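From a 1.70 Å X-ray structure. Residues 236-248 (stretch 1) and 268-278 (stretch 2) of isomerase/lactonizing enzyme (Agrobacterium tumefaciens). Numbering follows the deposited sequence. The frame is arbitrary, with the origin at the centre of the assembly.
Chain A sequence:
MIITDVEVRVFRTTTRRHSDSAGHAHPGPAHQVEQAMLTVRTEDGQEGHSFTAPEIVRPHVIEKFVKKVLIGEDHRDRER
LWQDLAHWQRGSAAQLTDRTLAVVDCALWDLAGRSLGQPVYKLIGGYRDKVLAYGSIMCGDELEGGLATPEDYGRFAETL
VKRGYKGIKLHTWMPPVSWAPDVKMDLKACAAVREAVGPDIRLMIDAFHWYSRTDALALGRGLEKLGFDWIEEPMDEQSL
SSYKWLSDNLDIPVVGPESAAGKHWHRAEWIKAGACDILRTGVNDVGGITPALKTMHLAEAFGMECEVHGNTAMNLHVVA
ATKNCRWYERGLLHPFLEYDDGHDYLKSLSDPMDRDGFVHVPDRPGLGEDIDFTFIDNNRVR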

# COMPACT_ATOMS: atom_id res chain seq x y z
N ASP A 236 7.36 -14.29 -9.54
CA ASP A 236 6.17 -14.74 -8.83
C ASP A 236 6.53 -15.03 -7.38
O ASP A 236 7.28 -15.97 -7.09
CB ASP A 236 5.61 -16.00 -9.52
CG ASP A 236 4.22 -16.37 -9.02
OD1 ASP A 236 3.41 -16.86 -9.84
OD2 ASP A 236 3.94 -16.17 -7.82
N GLU A 237 6.00 -14.23 -6.46
CA GLU A 237 6.30 -14.39 -5.04
C GLU A 237 5.85 -15.70 -4.41
O GLU A 237 6.16 -15.97 -3.25
CB GLU A 237 5.74 -13.21 -4.25
CG GLU A 237 6.55 -11.94 -4.44
CD GLU A 237 6.06 -10.80 -3.57
OE1 GLU A 237 6.75 -9.76 -3.52
OE2 GLU A 237 4.99 -10.95 -2.95
N GLN A 238 5.12 -16.51 -5.16
CA GLN A 238 4.68 -17.79 -4.63
C GLN A 238 5.88 -18.74 -4.61
O GLN A 238 5.84 -19.79 -3.97
CB GLN A 238 3.54 -18.35 -5.48
CG GLN A 238 2.25 -17.55 -5.31
CD GLN A 238 1.18 -17.91 -6.33
OE1 GLN A 238 1.34 -17.68 -7.53
NE2 GLN A 238 0.06 -18.46 -5.85
N SER A 239 6.95 -18.35 -5.30
CA SER A 239 8.17 -19.16 -5.35
C SER A 239 9.26 -18.60 -4.44
O SER A 239 10.12 -17.84 -4.89
CB SER A 239 8.70 -19.26 -6.78
OG SER A 239 9.90 -20.04 -6.83
N LEU A 240 9.21 -18.98 -3.17
CA LEU A 240 10.18 -18.55 -2.19
C LEU A 240 11.59 -18.91 -2.65
O LEU A 240 12.52 -18.11 -2.52
CB LEU A 240 9.90 -19.25 -0.85
CG LEU A 240 10.83 -18.96 0.32
CD1 LEU A 240 10.61 -17.53 0.80
CD2 LEU A 240 10.56 -19.94 1.45
N SER A 241 11.75 -20.11 -3.19
CA SER A 241 13.05 -20.58 -3.66
C SER A 241 13.66 -19.71 -4.75
O SER A 241 14.87 -19.55 -4.80
CB SER A 241 12.95 -22.03 -4.16
OG SER A 241 12.94 -22.93 -3.06
N SER A 242 12.82 -19.16 -5.62
CA SER A 242 13.32 -18.31 -6.69
C SER A 242 13.93 -17.04 -6.10
O SER A 242 14.91 -16.51 -6.62
CB SER A 242 12.19 -17.94 -7.65
OG SER A 242 11.79 -19.08 -8.40
N TYR A 243 13.36 -16.56 -5.00
CA TYR A 243 13.88 -15.35 -4.36
C TYR A 243 15.17 -15.62 -3.60
O TYR A 243 16.05 -14.76 -3.54
CB TYR A 243 12.82 -14.74 -3.45
CG TYR A 243 11.85 -13.88 -4.22
CD1 TYR A 243 10.83 -14.45 -4.99
CD2 TYR A 243 12.01 -12.49 -4.26
CE1 TYR A 243 10.00 -13.65 -5.79
CE2 TYR A 243 11.18 -11.69 -5.05
CZ TYR A 243 10.18 -12.28 -5.81
OH TYR A 243 9.38 -11.49 -6.60
N LYS A 244 15.29 -16.81 -3.02
CA LYS A 244 16.51 -17.17 -2.32
C LYS A 244 17.63 -17.18 -3.36
O LYS A 244 18.73 -16.65 -3.14
CB LYS A 244 16.38 -18.55 -1.68
CG LYS A 244 15.29 -18.64 -0.62
CD LYS A 244 14.98 -20.08 -0.22
CE LYS A 244 16.15 -20.75 0.49
NZ LYS A 244 15.81 -22.14 0.91
N TRP A 245 17.34 -17.77 -4.51
CA TRP A 245 18.30 -17.87 -5.61
C TRP A 245 18.66 -16.49 -6.16
O TRP A 245 19.84 -16.16 -6.32
CB TRP A 245 17.72 -18.72 -6.74
CG TRP A 245 18.58 -18.77 -7.98
CD1 TRP A 245 19.65 -19.60 -8.21
CD2 TRP A 245 18.47 -17.93 -9.14
NE1 TRP A 245 20.21 -19.33 -9.44
CE2 TRP A 245 19.50 -18.31 -10.03
CE3 TRP A 245 17.60 -16.90 -9.51
CZ2 TRP A 245 19.69 -17.69 -11.27
CZ3 TRP A 245 17.79 -16.28 -10.75
CH2 TRP A 245 18.82 -16.68 -11.61
N LEU A 246 17.64 -15.68 -6.45
CA LEU A 246 17.86 -14.36 -7.02
C LEU A 246 18.68 -13.47 -6.08
O LEU A 246 19.59 -12.77 -6.52
CB LEU A 246 16.52 -13.70 -7.36
CG LEU A 246 16.50 -12.41 -8.18
CD1 LEU A 246 16.99 -11.28 -7.31
CD2 LEU A 246 17.34 -12.56 -9.44
N SER A 247 18.34 -13.50 -4.79
CA SER A 247 19.06 -12.69 -3.81
C SER A 247 20.53 -13.11 -3.75
O SER A 247 21.42 -12.27 -3.65
CB SER A 247 18.43 -12.85 -2.43
OG SER A 247 17.13 -12.28 -2.40
N ASP A 248 20.79 -14.41 -3.82
CA ASP A 248 22.16 -14.88 -3.77
C ASP A 248 22.95 -14.52 -5.03
O ASP A 248 24.18 -14.47 -5.00
CB ASP A 248 22.19 -16.40 -3.55
CG ASP A 248 21.86 -16.79 -2.12
OD1 ASP A 248 21.72 -18.00 -1.84
OD2 ASP A 248 21.75 -15.88 -1.27
N ALA A 268 7.91 -14.34 8.07
CA ALA A 268 8.97 -14.92 8.90
C ALA A 268 9.75 -15.95 8.09
O ALA A 268 10.97 -16.07 8.21
CB ALA A 268 8.37 -15.57 10.14
N GLU A 269 9.04 -16.70 7.25
CA GLU A 269 9.68 -17.72 6.43
C GLU A 269 10.65 -17.08 5.44
O GLU A 269 11.71 -17.64 5.14
CB GLU A 269 8.64 -18.56 5.69
CG GLU A 269 7.59 -19.18 6.62
CD GLU A 269 8.20 -20.08 7.69
OE1 GLU A 269 7.48 -20.39 8.66
OE2 GLU A 269 9.38 -20.48 7.56
N TRP A 270 10.29 -15.90 4.92
CA TRP A 270 11.17 -15.21 3.98
C TRP A 270 12.46 -14.81 4.69
O TRP A 270 13.53 -14.85 4.09
CB TRP A 270 10.46 -13.99 3.39
CG TRP A 270 9.59 -14.34 2.21
CD1 TRP A 270 8.55 -15.23 2.20
CD2 TRP A 270 9.73 -13.86 0.87
NE1 TRP A 270 8.04 -15.34 0.93
CE2 TRP A 270 8.74 -14.50 0.09
CE3 TRP A 270 10.58 -12.95 0.25
CZ2 TRP A 270 8.59 -14.26 -1.28
CZ3 TRP A 270 10.43 -12.70 -1.11
CH2 TRP A 270 9.44 -13.36 -1.86
N ILE A 271 12.36 -14.45 5.96
CA ILE A 271 13.55 -14.07 6.72
C ILE A 271 14.40 -15.31 7.01
O ILE A 271 15.61 -15.32 6.80
CB ILE A 271 13.18 -13.40 8.06
CG1 ILE A 271 12.52 -12.04 7.80
CG2 ILE A 271 14.43 -13.22 8.93
CD1 ILE A 271 12.08 -11.31 9.05
N LYS A 272 13.74 -16.36 7.48
CA LYS A 272 14.41 -17.61 7.83
C LYS A 272 15.16 -18.23 6.65
O LYS A 272 16.25 -18.79 6.82
CB LYS A 272 13.38 -18.61 8.37
CG LYS A 272 13.98 -19.89 8.94
CD LYS A 272 14.93 -19.60 10.09
CE LYS A 272 15.30 -20.86 10.85
NZ LYS A 272 14.15 -21.39 11.63
N ALA A 273 14.57 -18.14 5.46
CA ALA A 273 15.18 -18.73 4.27
C ALA A 273 16.12 -17.78 3.54
O ALA A 273 16.76 -18.17 2.56
CB ALA A 273 14.09 -19.21 3.32
N GLY A 274 16.20 -16.53 4.00
CA GLY A 274 17.06 -15.56 3.36
C GLY A 274 16.59 -15.25 1.94
O GLY A 274 17.41 -15.11 1.03
N ALA A 275 15.28 -15.13 1.76
CA ALA A 275 14.70 -14.86 0.45
C ALA A 275 14.71 -13.39 0.05
O ALA A 275 14.41 -13.06 -1.09
CB ALA A 275 13.28 -15.40 0.40
N CYS A 276 15.03 -12.52 0.99
CA CYS A 276 15.07 -11.09 0.71
C CYS A 276 16.09 -10.39 1.61
O CYS A 276 16.51 -10.94 2.62
CB CYS A 276 13.69 -10.47 0.93
SG CYS A 276 13.06 -10.65 2.61
N ASP A 277 16.47 -9.18 1.22
CA ASP A 277 17.43 -8.38 1.97
C ASP A 277 16.69 -7.32 2.78
O ASP A 277 17.20 -6.81 3.79
CB ASP A 277 18.41 -7.69 1.02
CG ASP A 277 19.11 -8.68 0.11
OD1 ASP A 277 19.93 -9.48 0.62
OD2 ASP A 277 18.84 -8.67 -1.11
N ILE A 278 15.49 -6.98 2.32
CA ILE A 278 14.63 -5.99 2.97
C ILE A 278 13.25 -6.63 2.96
O ILE A 278 12.81 -7.15 1.92
CB ILE A 278 14.57 -4.67 2.17
CG1 ILE A 278 15.97 -4.08 2.00
CG2 ILE A 278 13.66 -3.68 2.88
CD1 ILE A 278 16.02 -2.92 1.01
O HOH W 1 21.77 -10.71 -0.74

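Stretch 1 enters its helix through a type I turn, Asp236 to Ser239, with Ser239 at the N-cap; the helix begins at Leu240 and runs through Asp248 and beyond. In stretch 2, the helix through Lys272 is followed by a Schellman motif. Gly274 has phi/psi of 64/41, a positive phi that favours glycine, while Ala275 N bonds back to Trp270 O (2.9 Å) and Gly274 N to Ile271 O (3.1 Å). The helix axes, inclined at 39°, come no closer than 10.8 Å, yet the CA atoms of Lys244 and Ala275 lie 4.0 Å apart, so the closest backbone approach falls in the segment after the second helix.

No direct hydrogen bond crosses the contact; packing dominates. Leu240 CD1 sits over one face of Trp270, 3.4 Å from the centroid of its five-membered ring and 11° off the normal, a CH-pi geometry. Leu240 CD1 also lies 3.4 Å from Ala275 CB. Tyr243 and the six-membered ring of Trp270 form an oblique pair, centroids 4.8 Å apart and planes at 51°. Lys244 contributes its aliphatic portion, with CD 3.8 Å from Ala273 CB.

Ser247 OG approaches Ala275 O at 3.1 Å, but its hydrogen bond goes to Tyr243 O (2.9 Å), within its own helix. Water 1 lies 2.6 Å from Asp277 OD1 and, more weakly bound, 3.3 Å from Ser247 O.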